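Side-chain contact in putative periplasmic protein (Salmonella enterica, PDB 3OE3), which probably protects the bacterium from host defence by inhibiting C-type lysozyme in the periplasm: residues Q16-I21 and Y63-K68. Residues are numbered along the deposited sequence; the frame is centred on the assembly and turned at random.
Sequences QVMEVI and YKLYTK
L65 spreads its two methyl branches across the inner side chains of the strand facing it, CD1 against the end of M18 and CD2 against V20. The closer approach is to M18, a selenomethionine in this crystal, whose terminal CE lies 3.8 Å from L65 CD1, with SE slightly farther from the same methyl at 4.1 Å. The M18 chain runs extended as far as SE and then bends (chi3 67°), turning CE aside; the M18 and L65 side chains cross at a slant. V20 and L65 instead meet end to end, V20 CG1 standing 4.1 Å from L65 CD2. That methyl is placed opposite the backbone N of V20 by chi1 of -175°, while CG2 takes the position beside the N.

The segments 16-21 and 63-68 belong to non-neighbouring strands of an eight-stranded antiparallel barrel. The CA atoms of V20 and L65 are 9.8 Å apart, a gap bridged by side chains alone, with no hydrogen bond across it. Alternation along the strand sends M18 and V20 inward, whereas E19 between them faces outward, forming a salt bridge with K7 and accepting a hydrogen bond from the backbone N of M40 of the second subunit. Around the three buried residues, A72 and L74 pack on M18, A32 and I34 on V20, and Y54 on L65.

Long, unbranched M18 reaches into the barrel interior to meet L65, branched V20 suits a strand and fills a shorter span, and forked L65 serves both. Being wholly apolar and buried, the contact depends on the hydrophobic effect and dispersion, which join opposing walls of the barrel without directional bonds.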
loop_
_atom_site.group_PDB
_atom_site.type_symbol
_atom_site.label_atom_id
_atom_site.label_comp_id
_atom_site.label_asym_id
_atom_site.label_seq_id
_atom_site.Cartn_x
_atom_site.Cartn_y
_atom_site.Cartn_z
ATOM N N GLN C 16 4.815 10.190 16.456
ATOM C CA GLN C 16 4.111 9.650 15.303
ATOM C C GLN C 16 4.916 8.543 14.635
ATOM O O GLN C 16 6.136 8.545 14.647
ATOM C CB GLN C 16 3.862 10.756 14.287
ATOM C CG GLN C 16 3.052 11.912 14.807
ATOM C CD GLN C 16 1.687 11.480 15.267
ATOM O OE1 GLN C 16 0.931 10.865 14.511
ATOM N NE2 GLN C 16 1.352 11.805 16.512
ATOM N N VAL C 17 4.206 7.598 14.041
ATOM C CA VAL C 17 4.835 6.517 13.304
ATOM C C VAL C 17 4.352 6.583 11.860
ATOM O O VAL C 17 3.208 6.960 11.596
ATOM C CB VAL C 17 4.465 5.157 13.900
ATOM C CG1 VAL C 17 5.035 4.025 13.049
ATOM C CG2 VAL C 17 4.967 5.056 15.333
HETATM N N MSE C 18 5.230 6.276 10.922
HETATM C CA MSE C 18 4.797 6.179 9.518
HETATM C C MSE C 18 5.161 4.826 8.950
HETATM O O MSE C 18 6.329 4.461 8.962
HETATM C CB MSE C 18 5.488 7.264 8.682
HETATM C CG MSE C 18 5.125 7.254 7.215
HETATM SE SE MSE C 18 5.852 8.762 6.210
HETATM C CE MSE C 18 7.745 8.296 6.334
ATOM N N GLU C 19 4.171 4.075 8.461
ATOM C CA GLU C 19 4.423 2.869 7.682
ATOM C C GLU C 19 4.542 3.242 6.200
ATOM O O GLU C 19 3.745 4.019 5.680
ATOM C CB GLU C 19 3.256 1.877 7.804
ATOM C CG GLU C 19 3.287 0.956 8.991
ATOM C CD GLU C 19 2.252 -0.151 8.873
ATOM O OE1 GLU C 19 1.524 -0.192 7.853
ATOM O OE2 GLU C 19 2.173 -0.979 9.801
ATOM N N VAL C 20 5.522 2.665 5.521
ATOM C CA VAL C 20 5.596 2.781 4.073
ATOM C C VAL C 20 5.781 1.387 3.489
ATOM O O VAL C 20 6.602 0.609 3.967
ATOM C CB VAL C 20 6.759 3.690 3.619
ATOM C CG1 VAL C 20 6.706 3.884 2.095
ATOM C CG2 VAL C 20 6.712 5.054 4.330
ATOM N N ILE C 21 4.984 1.067 2.477
ATOM C CA ILE C 21 5.214 -0.127 1.673
ATOM C C ILE C 21 6.010 0.309 0.452
ATOM O O ILE C 21 5.576 1.190 -0.287
ATOM C CB ILE C 21 3.899 -0.784 1.200
ATOM C CG1 ILE C 21 3.004 -1.163 2.376
ATOM C CG2 ILE C 21 4.204 -2.010 0.367
ATOM C CD1 ILE C 21 3.581 -2.188 3.302
ATOM N N TYR C 63 0.466 14.752 -1.702
ATOM C CA TYR C 63 1.490 14.149 -0.868
ATOM C C TYR C 63 2.759 13.891 -1.657
ATOM O O TYR C 63 2.718 13.379 -2.780
ATOM C CB TYR C 63 1.003 12.821 -0.262
ATOM C CG TYR C 63 -0.155 12.975 0.708
ATOM C CD1 TYR C 63 -0.003 13.675 1.909
ATOM C CD2 TYR C 63 -1.389 12.410 0.433
ATOM C CE1 TYR C 63 -1.045 13.802 2.787
ATOM C CE2 TYR C 63 -2.450 12.543 1.314
ATOM C CZ TYR C 63 -2.275 13.248 2.486
ATOM O OH TYR C 63 -3.325 13.386 3.366
ATOM N N LYS C 64 3.885 14.249 -1.052
ATOM C CA LYS C 64 5.190 13.864 -1.540
ATOM C C LYS C 64 6.037 13.339 -0.374
ATOM O O LYS C 64 6.008 13.871 0.752
ATOM C CB LYS C 64 5.881 15.041 -2.242
ATOM C CG LYS C 64 5.204 15.461 -3.537
ATOM C CD LYS C 64 5.968 16.600 -4.214
ATOM C CE LYS C 64 5.471 16.840 -5.632
ATOM N NZ LYS C 64 3.992 16.970 -5.690
ATOM N N LEU C 65 6.773 12.273 -0.654
ATOM C CA LEU C 65 7.580 11.606 0.344
ATOM C C LEU C 65 9.026 11.763 -0.089
ATOM O O LEU C 65 9.432 11.297 -1.170
ATOM C CB LEU C 65 7.183 10.114 0.412
ATOM C CG LEU C 65 8.058 9.206 1.280
ATOM C CD1 LEU C 65 7.886 9.579 2.755
ATOM C CD2 LEU C 65 7.722 7.711 1.043
ATOM N N TYR C 66 9.810 12.458 0.727
ATOM C CA TYR C 66 11.203 12.680 0.397
ATOM C C TYR C 66 12.065 11.835 1.302
ATOM O O TYR C 66 11.973 11.942 2.523
ATOM C CB TYR C 66 11.563 14.154 0.568
ATOM C CG TYR C 66 10.789 15.051 -0.355
ATOM C CD1 TYR C 66 11.293 15.396 -1.596
ATOM C CD2 TYR C 66 9.542 15.539 0.003
ATOM C CE1 TYR C 66 10.581 16.214 -2.449
ATOM C CE2 TYR C 66 8.826 16.357 -0.846
ATOM C CZ TYR C 66 9.354 16.692 -2.067
ATOM O OH TYR C 66 8.644 17.513 -2.915
ATOM N N THR C 67 12.908 10.997 0.712
ATOM C CA THR C 67 13.729 10.114 1.521
ATOM C C THR C 67 15.195 10.197 1.127
ATOM O O THR C 67 15.531 10.447 -0.033
ATOM C CB THR C 67 13.256 8.644 1.443
ATOM O OG1 THR C 67 13.832 8.001 0.299
ATOM C CG2 THR C 67 11.726 8.563 1.366
ATOM N N LYS C 68 16.051 9.984 2.120
ATOM C CA LYS C 68 17.490 10.084 1.978
ATOM C C LYS C 68 18.092 9.139 2.999
ATOM O O LYS C 68 17.984 9.378 4.196
ATOM C CB LYS C 68 17.940 11.515 2.267
ATOM C CG LYS C 68 19.430 11.751 2.102
ATOM C CD LYS C 68 19.847 11.632 0.651
ATOM C CE LYS C 68 21.346 11.849 0.496
ATOM N NZ LYS C 68 21.771 13.152 1.078
#